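Local atomic coordinates of putative lipoprotein YerB (PDB entry 2PSB), a protein that is of unknown function but is a putative membrane-anchored lipoprotein that interacts with PcrA. Residues R247-E252 with I295-D300. Sequence-based numbering, arbitrary orientation.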
ATOM      1  N   ARG A 247      -7.313   6.108 -15.955  1.00 58.09           N
ATOM      2  CA  ARG A 247      -5.935   6.532 -16.096  1.00 57.27           C
ATOM      3  C   ARG A 247      -4.944   5.515 -15.567  1.00 56.11           C
ATOM      4  O   ARG A 247      -5.241   4.739 -14.657  1.00 56.56           O
ATOM      5  CB  ARG A 247      -5.704   7.877 -15.400  1.00 57.84           C
ATOM      6  CG  ARG A 247      -5.976   7.885 -13.909  1.00 60.45           C
ATOM      7  CD  ARG A 247      -7.462   7.792 -13.618  1.00 62.72           C
ATOM      8  NE  ARG A 247      -7.784   8.132 -12.234  1.00 64.54           N
ATOM      9  CZ  ARG A 247      -7.539   9.316 -11.677  1.00 65.90           C
ATOM     10  NH1 ARG A 247      -7.873   9.530 -10.412  1.00 66.19           N
ATOM     11  NH2 ARG A 247      -6.957  10.282 -12.378  1.00 65.30           N
ATOM     12  N   ASP A 248      -3.760   5.532 -16.164  1.00 53.42           N
ATOM     13  CA  ASP A 248      -2.680   4.651 -15.778  1.00 50.51           C
ATOM     14  C   ASP A 248      -1.651   5.537 -15.093  1.00 48.75           C
ATOM     15  O   ASP A 248      -1.772   6.766 -15.110  1.00 47.40           O
ATOM     16  CB  ASP A 248      -2.079   3.983 -17.017  1.00 51.05           C
ATOM     17  CG  ASP A 248      -1.085   2.897 -16.669  1.00 52.02           C
ATOM     18  OD1 ASP A 248      -1.357   2.118 -15.735  1.00 53.32           O
ATOM     19  OD2 ASP A 248      -0.035   2.814 -17.341  1.00 53.51           O
ATOM     20  N   ILE A 249      -0.656   4.915 -14.475  1.00 45.82           N
ATOM     21  CA  ILE A 249       0.391   5.652 -13.789  1.00 42.31           C
ATOM     22  C   ILE A 249       1.750   5.102 -14.198  1.00 42.90           C
ATOM     23  O   ILE A 249       2.080   3.947 -13.920  1.00 42.03           O
ATOM     24  CB  ILE A 249       0.231   5.551 -12.250  1.00 41.37           C
ATOM     25  CG1 ILE A 249      -1.109   6.157 -11.832  1.00 40.88           C
ATOM     26  CG2 ILE A 249       1.366   6.279 -11.559  1.00 39.71           C
ATOM     27  CD1 ILE A 249      -1.384   6.097 -10.341  1.00 39.34           C
ATOM     28  N   ASP A 250       2.533   5.933 -14.878  1.00 42.73           N
ATOM     29  CA  ASP A 250       3.851   5.529 -15.324  1.00 42.14           C
ATOM     30  C   ASP A 250       4.769   5.376 -14.120  1.00 43.15           C
ATOM     31  O   ASP A 250       5.222   6.363 -13.540  1.00 43.25           O
ATOM     32  CB  ASP A 250       4.421   6.569 -16.292  1.00 44.30           C
ATOM     33  CG  ASP A 250       5.770   6.165 -16.850  1.00 46.04           C
ATOM     34  OD1 ASP A 250       6.294   6.896 -17.718  1.00 47.01           O
ATOM     35  OD2 ASP A 250       6.310   5.118 -16.423  1.00 44.11           O
ATOM     36  N   LEU A 251       5.029   4.127 -13.749  1.00 43.07           N
ATOM     37  CA  LEU A 251       5.888   3.807 -12.616  1.00 43.51           C
ATOM     38  C   LEU A 251       7.243   3.296 -13.069  1.00 44.10           C
ATOM     39  O   LEU A 251       7.928   2.612 -12.315  1.00 43.70           O
ATOM     40  CB  LEU A 251       5.232   2.734 -11.748  1.00 43.53           C
ATOM     41  CG  LEU A 251       3.982   3.137 -10.976  1.00 41.89           C
ATOM     42  CD1 LEU A 251       3.414   1.919 -10.257  1.00 41.78           C
ATOM     43  CD2 LEU A 251       4.334   4.242  -9.998  1.00 40.32           C
ATOM     44  N   GLU A 252       7.637   3.635 -14.288  1.00 45.36           N
ATOM     45  CA  GLU A 252       8.909   3.159 -14.812  1.00 46.78           C
ATOM     46  C   GLU A 252       9.854   4.284 -15.233  1.00 46.17           C
ATOM     47  O   GLU A 252      11.073   4.147 -15.142  1.00 46.28           O
ATOM     48  CB  GLU A 252       8.637   2.224 -15.992  1.00 49.38           C
ATOM     49  CG  GLU A 252       9.742   1.232 -16.285  1.00 52.81           C
ATOM     50  CD  GLU A 252       9.280   0.139 -17.229  1.00 55.09           C
ATOM     51  OE1 GLU A 252      10.062  -0.801 -17.494  1.00 54.74           O
ATOM     52  OE2 GLU A 252       8.125   0.221 -17.704  1.00 56.28           O
ATOM     53  N   ILE A 295       3.651   4.757   1.343  1.00 26.77           N
ATOM     54  CA  ILE A 295       3.993   5.408   0.086  1.00 26.70           C
ATOM     55  C   ILE A 295       2.763   6.067  -0.511  1.00 27.79           C
ATOM     56  O   ILE A 295       1.711   5.431  -0.681  1.00 26.67           O
ATOM     57  CB  ILE A 295       4.563   4.392  -0.943  1.00 26.82           C
ATOM     58  CG1 ILE A 295       5.790   3.692  -0.352  1.00 27.33           C
ATOM     59  CG2 ILE A 295       4.923   5.109  -2.251  1.00 30.77           C
ATOM     60  CD1 ILE A 295       6.546   2.856  -1.317  1.00 28.97           C
ATOM     61  N   ASN A 296       2.900   7.353  -0.815  1.00 27.53           N
ATOM     62  CA  ASN A 296       1.826   8.122  -1.424  1.00 27.84           C
ATOM     63  C   ASN A 296       2.190   8.528  -2.828  1.00 27.20           C
ATOM     64  O   ASN A 296       3.093   9.337  -3.028  1.00 28.65           O
ATOM     65  CB  ASN A 296       1.545   9.384  -0.623  1.00 27.72           C
ATOM     66  CG  ASN A 296       0.503   9.174   0.416  1.00 25.28           C
ATOM     67  OD1 ASN A 296      -0.691   9.193   0.121  1.00 24.03           O
ATOM     68  ND2 ASN A 296       0.933   8.955   1.641  1.00 22.30           N
ATOM     69  N   ILE A 297       1.504   7.964  -3.808  1.00 25.28           N
ATOM     70  CA  ILE A 297       1.781   8.329  -5.180  1.00 24.08           C
ATOM     71  C   ILE A 297       0.872   9.502  -5.556  1.00 25.94           C
ATOM     72  O   ILE A 297      -0.346   9.471  -5.333  1.00 23.68           O
ATOM     73  CB  ILE A 297       1.557   7.131  -6.116  1.00 22.94           C
ATOM     74  CG1 ILE A 297       2.685   6.113  -5.900  1.00 18.98           C
ATOM     75  CG2 ILE A 297       1.501   7.600  -7.586  1.00 21.10           C
ATOM     76  CD1 ILE A 297       2.361   4.702  -6.394  1.00 18.97           C
ATOM     77  N   VAL A 298       1.482  10.545  -6.103  1.00 27.28           N
ATOM     78  CA  VAL A 298       0.744  11.740  -6.507  1.00 29.53           C
ATOM     79  C   VAL A 298       1.100  12.141  -7.932  1.00 31.20           C
ATOM     80  O   VAL A 298       2.212  11.894  -8.388  1.00 31.27           O
ATOM     81  CB  VAL A 298       1.084  12.949  -5.579  1.00 28.96           C
ATOM     82  CG1 VAL A 298       0.898  12.558  -4.125  1.00 27.50           C
ATOM     83  CG2 VAL A 298       2.514  13.417  -5.833  1.00 25.86           C
ATOM     84  N   PRO A 299       0.153  12.746  -8.662  1.00 32.95           N
ATOM     85  CA  PRO A 299       0.451  13.168 -10.037  1.00 36.27           C
ATOM     86  C   PRO A 299       1.195  14.511 -10.075  1.00 37.23           C
ATOM     87  O   PRO A 299       1.666  14.931 -11.123  1.00 37.91           O
ATOM     88  CB  PRO A 299      -0.928  13.229 -10.693  1.00 37.27           C
ATOM     89  CG  PRO A 299      -1.834  13.555  -9.550  1.00 37.54           C
ATOM     90  CD  PRO A 299      -1.297  12.713  -8.423  1.00 33.86           C
ATOM     91  N   ASP A 300       1.305  15.170  -8.924  1.00 40.32           N
ATOM     92  CA  ASP A 300       2.000  16.451  -8.828  1.00 42.27           C
ATOM     93  C   ASP A 300       2.568  16.650  -7.427  1.00 44.69           C
ATOM     94  O   ASP A 300       1.829  16.789  -6.454  1.00 44.48           O
ATOM     95  CB  ASP A 300       1.051  17.605  -9.165  1.00 44.31           C
ATOM     96  CG  ASP A 300       1.744  18.962  -9.158  1.00 46.15           C
ATOM     97  OD1 ASP A 300       1.061  19.969  -9.418  1.00 46.75           O
ATOM     98  OD2 ASP A 300       2.961  19.032  -8.891  1.00 48.03           O
TER
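Ile-297 meets two side chains of 247-252, Ile-249 and Leu-251, and uses a different branch for each. Its short branch carries the first meeting: the methyl CG2 of Ile-297 lies 4.2 Å from CG2 of Ile-249. In both isoleucines CG1 lies anti to the carbonyl carbon (chi1 -72° in Ile-297, -61° in Ile-249), which leaves CG2 anti to the backbone N. The CA-CB bonds of the two residues point toward the opposite segment, and their side chains approach at a slant. The long branch of Ile-297 carries the second meeting. Its tip CD1 reaches CD2 of Leu-251 at 4.1 Å, and here the side chains run roughly perpendicular to each other. The CB of Leu-251 does not aim directly at the other segment, so the branched end of the side chain makes the approach.

Strands 230-240 and 247-250 form an antiparallel hairpin in the DUF3048 C-terminal family region, and strand 293-298 pairs parallel with 230-240. The contact thus joins two strands that share a neighbour, with side chains instead of backbone bonds. Ile-297 also packs on Ile-56 and Ala-58 of strand 54-59. Helix 87-94 adds Tyr-88 against Ile-249 and Leu-92 against Leu-251.

Just past Ile-249, Asp-250 forms an Asx turn. Its OD2 accepts from N of Glu-252 at 2.9 Å, roughly in line with the CG-OD2 bond, and also from N of Ser-253. The turn spans Leu-251 and probably helps to set the backbone course there.

All three touching residues are buried, yet the contact buries only 112 Å², both sides summed. No hydrogen bond or salt bridge links the two segments. The contact is therefore purely apolar: it probably gains from dispersion and from keeping water off the methyls, and no directional bond sets it.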